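Local structure of putative snRNP Sm-like protein (Pyrococcus abyssi, 1H64) at residues L6-V17 and R28-L38. The protein forms a heptameric ring of Sm-fold subunits and probably binds RNA. Residues are numbered along the deposited sequence; the frame is centred on the assembly and turned at random.
Sequences LDVIHRSLDKDV and RGRLIGYDIHL
Four backbone bonds tie D14–V17 to G29–L31. V17 and G29 form a hydrogen-bonded antiparallel pair: V17 N reaches G29 O at 2.8 Å, and G29 N returns a longer bond to V17 O. Next, L31 N gives to K15 O (2.9 Å, nearly straight at 170°), and within the type II turn S12–K15, D14 N meets L31 O at 2.6 Å. L31 is thus gripped through both its amide and its carbonyl. The wider motif is that of Sm proteins, an N-terminal helix packed against a strongly bent antiparallel sheet; here helix 5-11 leads through this turn into strand 16-21, whose hairpin partner is strand 25-34.

Apolar packing fills the angle between helix and strand. I9 CG2 lies over one face of the Y34 ring in a CH-pi contact, 3.9 Å from its centroid, while L13 CD2 comes to the ring edge, 4.1 Å from Y34 CD2. L31 has CG anti to the backbone N (chi1 -175°), which carries CD2 to I9 O (3.3 Å) and against S12 CB. Farther along, L6 CD1 touches L38 CD2 at 3.9 Å; L38 also packs on R63 of a neighbouring subunit.

Two polar pairs add to this. Y34 OH shares a hydrogen bond with H10 ND1 (2.8 Å), the two rings meeting at their edges. D14 and R30 make a long salt bridge, their carboxylate and guanidinium planes nearly coplanar.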
loop_
_atom_site.group_PDB
_atom_site.type_symbol
_atom_site.label_atom_id
_atom_site.label_comp_id
_atom_site.label_asym_id
_atom_site.label_seq_id
_atom_site.Cartn_x
_atom_site.Cartn_y
_atom_site.Cartn_z
ATOM N N LEU C 6 12.043 -10.965 -15.550
ATOM C CA LEU C 6 11.896 -10.293 -16.834
ATOM C C LEU C 6 12.292 -11.120 -18.057
ATOM O O LEU C 6 11.707 -10.952 -19.139
ATOM C CB LEU C 6 12.651 -8.962 -16.806
ATOM C CG LEU C 6 11.878 -7.838 -16.101
ATOM C CD1 LEU C 6 10.666 -7.461 -16.941
ATOM C CD2 LEU C 6 11.441 -8.276 -14.714
ATOM N N ASP C 7 13.267 -12.007 -17.906
ATOM C CA ASP C 7 13.688 -12.864 -19.020
ATOM C C ASP C 7 12.522 -13.774 -19.416
ATOM O O ASP C 7 12.232 -13.961 -20.596
ATOM C CB ASP C 7 14.864 -13.766 -18.620
ATOM C CG ASP C 7 16.102 -12.986 -18.235
ATOM O OD1 ASP C 7 16.393 -11.971 -18.901
ATOM O OD2 ASP C 7 16.793 -13.405 -17.279
ATOM N N VAL C 8 11.880 -14.350 -18.408
ATOM C CA VAL C 8 10.750 -15.255 -18.609
ATOM C C VAL C 8 9.621 -14.538 -19.341
ATOM O O VAL C 8 9.069 -15.047 -20.323
ATOM C CB VAL C 8 10.220 -15.781 -17.251
ATOM C CG1 VAL C 8 8.910 -16.538 -17.454
ATOM C CG2 VAL C 8 11.241 -16.677 -16.601
ATOM N N ILE C 9 9.272 -13.348 -18.859
ATOM C CA ILE C 9 8.217 -12.564 -19.480
ATOM C C ILE C 9 8.579 -12.262 -20.938
ATOM O O ILE C 9 7.734 -12.372 -21.847
ATOM C CB ILE C 9 7.994 -11.251 -18.699
ATOM C CG1 ILE C 9 7.472 -11.571 -17.295
ATOM C CG2 ILE C 9 7.029 -10.337 -19.436
ATOM C CD1 ILE C 9 6.218 -12.419 -17.272
ATOM N N HIS C 10 9.842 -11.903 -21.170
ATOM C CA HIS C 10 10.303 -11.579 -22.521
ATOM C C HIS C 10 10.193 -12.767 -23.470
ATOM O O HIS C 10 9.848 -12.602 -24.644
ATOM C CB HIS C 10 11.768 -11.111 -22.519
ATOM C CG HIS C 10 12.261 -10.720 -23.876
ATOM N ND1 HIS C 10 11.878 -9.548 -24.493
ATOM C CD2 HIS C 10 13.025 -11.385 -24.775
ATOM C CE1 HIS C 10 12.383 -9.509 -25.711
ATOM N NE2 HIS C 10 13.082 -10.612 -25.909
ATOM N N ARG C 11 10.516 -13.950 -22.968
ATOM C CA ARG C 11 10.455 -15.179 -23.761
ATOM C C ARG C 11 9.013 -15.584 -24.092
ATOM O O ARG C 11 8.782 -16.408 -24.980
ATOM C CB ARG C 11 11.081 -16.344 -22.995
ATOM C CG ARG C 11 12.503 -16.145 -22.519
ATOM C CD ARG C 11 12.953 -17.376 -21.733
ATOM N NE ARG C 11 14.305 -17.248 -21.198
ATOM C CZ ARG C 11 15.394 -17.088 -21.941
ATOM N NH1 ARG C 11 15.299 -17.034 -23.263
ATOM N NH2 ARG C 11 16.580 -16.984 -21.363
ATOM N N SER C 12 8.051 -15.018 -23.374
ATOM C CA SER C 12 6.653 -15.370 -23.581
ATOM C C SER C 12 5.902 -14.456 -24.539
ATOM O O SER C 12 4.683 -14.573 -24.678
ATOM C CB SER C 12 5.912 -15.405 -22.234
ATOM O OG SER C 12 6.513 -16.311 -21.326
ATOM N N LEU C 13 6.600 -13.534 -25.192
ATOM C CA LEU C 13 5.919 -12.659 -26.135
ATOM C C LEU C 13 5.280 -13.538 -27.207
ATOM O O LEU C 13 5.849 -14.560 -27.597
ATOM C CB LEU C 13 6.894 -11.666 -26.774
ATOM C CG LEU C 13 7.235 -10.421 -25.938
ATOM C CD1 LEU C 13 8.329 -9.628 -26.643
ATOM C CD2 LEU C 13 5.989 -9.549 -25.735
ATOM N N ASP C 14 4.089 -13.141 -27.651
ATOM C CA ASP C 14 3.323 -13.861 -28.668
ATOM C C ASP C 14 2.878 -15.252 -28.229
ATOM O O ASP C 14 2.485 -16.076 -29.057
ATOM C CB ASP C 14 4.127 -13.956 -29.967
ATOM C CG ASP C 14 4.546 -12.597 -30.479
ATOM O OD1 ASP C 14 3.654 -11.741 -30.690
ATOM O OD2 ASP C 14 5.765 -12.377 -30.665
ATOM N N LYS C 15 2.935 -15.514 -26.926
ATOM C CA LYS C 15 2.520 -16.806 -26.389
ATOM C C LYS C 15 1.399 -16.649 -25.356
ATOM O O LYS C 15 1.282 -15.604 -24.720
ATOM C CB LYS C 15 3.715 -17.523 -25.763
ATOM C CG LYS C 15 4.767 -17.921 -26.787
ATOM C CD LYS C 15 5.766 -18.940 -26.243
ATOM C CE LYS C 15 6.736 -18.314 -25.255
ATOM N NZ LYS C 15 7.830 -19.247 -24.849
ATOM N N ASP C 16 0.568 -17.679 -25.209
ATOM C CA ASP C 16 -0.528 -17.644 -24.242
ATOM C C ASP C 16 0.049 -17.656 -22.822
ATOM O O ASP C 16 0.985 -18.402 -22.525
ATOM C CB ASP C 16 -1.450 -18.864 -24.429
ATOM C CG ASP C 16 -2.682 -18.831 -23.516
ATOM O OD1 ASP C 16 -3.595 -18.004 -23.744
ATOM O OD2 ASP C 16 -2.742 -19.639 -22.560
ATOM N N VAL C 17 -0.502 -16.811 -21.958
ATOM C CA VAL C 17 -0.065 -16.766 -20.566
ATOM C C VAL C 17 -1.264 -16.649 -19.647
ATOM O O VAL C 17 -2.379 -16.292 -20.070
ATOM C CB VAL C 17 0.849 -15.553 -20.261
ATOM C CG1 VAL C 17 2.136 -15.633 -21.081
ATOM C CG2 VAL C 17 0.104 -14.262 -20.557
ATOM N N ARG C 28 -6.349 -14.522 -19.013
ATOM C CA ARG C 28 -5.614 -15.423 -19.893
ATOM C C ARG C 28 -5.657 -14.786 -21.265
ATOM O O ARG C 28 -6.687 -14.254 -21.680
ATOM C CB ARG C 28 -6.240 -16.823 -19.923
ATOM C CG ARG C 28 -6.484 -17.408 -18.542
ATOM C CD ARG C 28 -6.387 -18.929 -18.537
ATOM N NE ARG C 28 -5.004 -19.382 -18.701
ATOM C CZ ARG C 28 -4.599 -20.636 -18.533
ATOM N NH1 ARG C 28 -5.466 -21.579 -18.194
ATOM N NH2 ARG C 28 -3.322 -20.947 -18.704
ATOM N N GLY C 29 -4.524 -14.802 -21.960
ATOM C CA GLY C 29 -4.476 -14.206 -23.279
ATOM C C GLY C 29 -3.097 -14.344 -23.881
ATOM O O GLY C 29 -2.219 -14.979 -23.296
ATOM N N ARG C 30 -2.913 -13.775 -25.065
ATOM C CA ARG C 30 -1.624 -13.847 -25.722
ATOM C C ARG C 30 -0.807 -12.627 -25.296
ATOM O O ARG C 30 -1.249 -11.493 -25.450
ATOM C CB ARG C 30 -1.806 -13.861 -27.246
ATOM C CG ARG C 30 -0.510 -14.062 -28.032
ATOM C CD ARG C 30 -0.790 -14.270 -29.514
ATOM N NE ARG C 30 -1.750 -13.301 -30.024
ATOM C CZ ARG C 30 -1.431 -12.168 -30.638
ATOM N NH1 ARG C 30 -0.159 -11.847 -30.836
ATOM N NH2 ARG C 30 -2.391 -11.344 -31.038
ATOM N N LEU C 31 0.374 -12.859 -24.749
ATOM C CA LEU C 31 1.223 -11.729 -24.322
ATOM C C LEU C 31 1.807 -10.954 -25.507
ATOM O O LEU C 31 2.535 -11.518 -26.316
ATOM C CB LEU C 31 2.370 -12.240 -23.442
ATOM C CG LEU C 31 3.290 -11.174 -22.821
ATOM C CD1 LEU C 31 2.524 -10.369 -21.745
ATOM C CD2 LEU C 31 4.491 -11.868 -22.199
ATOM N N ILE C 32 1.501 -9.661 -25.624
ATOM C CA ILE C 32 2.056 -8.893 -26.730
ATOM C C ILE C 32 2.974 -7.734 -26.328
ATOM O O ILE C 32 3.617 -7.129 -27.183
ATOM C CB ILE C 32 0.942 -8.345 -27.664
ATOM C CG1 ILE C 32 -0.096 -7.550 -26.870
ATOM C CG2 ILE C 32 0.263 -9.507 -28.388
ATOM C CD1 ILE C 32 -1.201 -6.939 -27.747
ATOM N N GLY C 33 3.046 -7.429 -25.033
ATOM C CA GLY C 33 3.901 -6.335 -24.594
ATOM C C GLY C 33 4.034 -6.333 -23.083
ATOM O O GLY C 33 3.275 -7.013 -22.389
ATOM N N TYR C 34 5.012 -5.588 -22.570
ATOM C CA TYR C 34 5.227 -5.524 -21.134
ATOM C C TYR C 34 6.232 -4.413 -20.863
ATOM O O TYR C 34 6.825 -3.876 -21.790
ATOM C CB TYR C 34 5.796 -6.852 -20.626
ATOM C CG TYR C 34 7.208 -7.154 -21.095
ATOM C CD1 TYR C 34 8.320 -6.765 -20.334
ATOM C CD2 TYR C 34 7.440 -7.795 -22.313
ATOM C CE1 TYR C 34 9.619 -7.005 -20.782
ATOM C CE2 TYR C 34 8.739 -8.039 -22.766
ATOM C CZ TYR C 34 9.821 -7.641 -21.998
ATOM O OH TYR C 34 11.105 -7.869 -22.440
ATOM N N ASP C 35 6.382 -4.050 -19.600
ATOM C CA ASP C 35 7.392 -3.059 -19.244
ATOM C C ASP C 35 8.089 -3.505 -17.966
ATOM O O ASP C 35 7.744 -4.528 -17.377
ATOM C CB ASP C 35 6.798 -1.651 -19.100
ATOM C CG ASP C 35 5.743 -1.565 -18.020
ATOM O OD1 ASP C 35 5.834 -2.310 -17.022
ATOM O OD2 ASP C 35 4.832 -0.726 -18.171
ATOM N N ILE C 36 9.069 -2.723 -17.529
ATOM C CA ILE C 36 9.850 -3.062 -16.347
ATOM C C ILE C 36 9.096 -3.138 -15.020
ATOM O O ILE C 36 9.608 -3.694 -14.055
ATOM C CB ILE C 36 11.036 -2.085 -16.214
ATOM C CG1 ILE C 36 11.959 -2.531 -15.082
ATOM C CG2 ILE C 36 10.520 -0.686 -15.963
ATOM C CD1 ILE C 36 12.424 -3.961 -15.224
ATOM N N HIS C 37 7.882 -2.595 -14.967
ATOM C CA HIS C 37 7.081 -2.635 -13.733
ATOM C C HIS C 37 6.198 -3.882 -13.737
ATOM O O HIS C 37 5.427 -4.129 -12.812
ATOM C CB HIS C 37 6.193 -1.388 -13.646
ATOM C CG HIS C 37 6.943 -0.110 -13.812
ATOM N ND1 HIS C 37 7.894 0.312 -12.908
ATOM C CD2 HIS C 37 6.935 0.806 -14.809
ATOM C CE1 HIS C 37 8.445 1.433 -13.345
ATOM N NE2 HIS C 37 7.881 1.753 -14.497
ATOM N N LEU C 38 6.356 -4.681 -14.784
ATOM C CA LEU C 38 5.569 -5.891 -14.980
ATOM C C LEU C 38 4.116 -5.577 -15.338
ATOM O O LEU C 38 3.202 -6.374 -15.074
ATOM C CB LEU C 38 5.638 -6.825 -13.776
ATOM C CG LEU C 38 7.024 -7.435 -13.499
ATOM C CD1 LEU C 38 6.933 -8.368 -12.309
ATOM C CD2 LEU C 38 7.534 -8.184 -14.726
#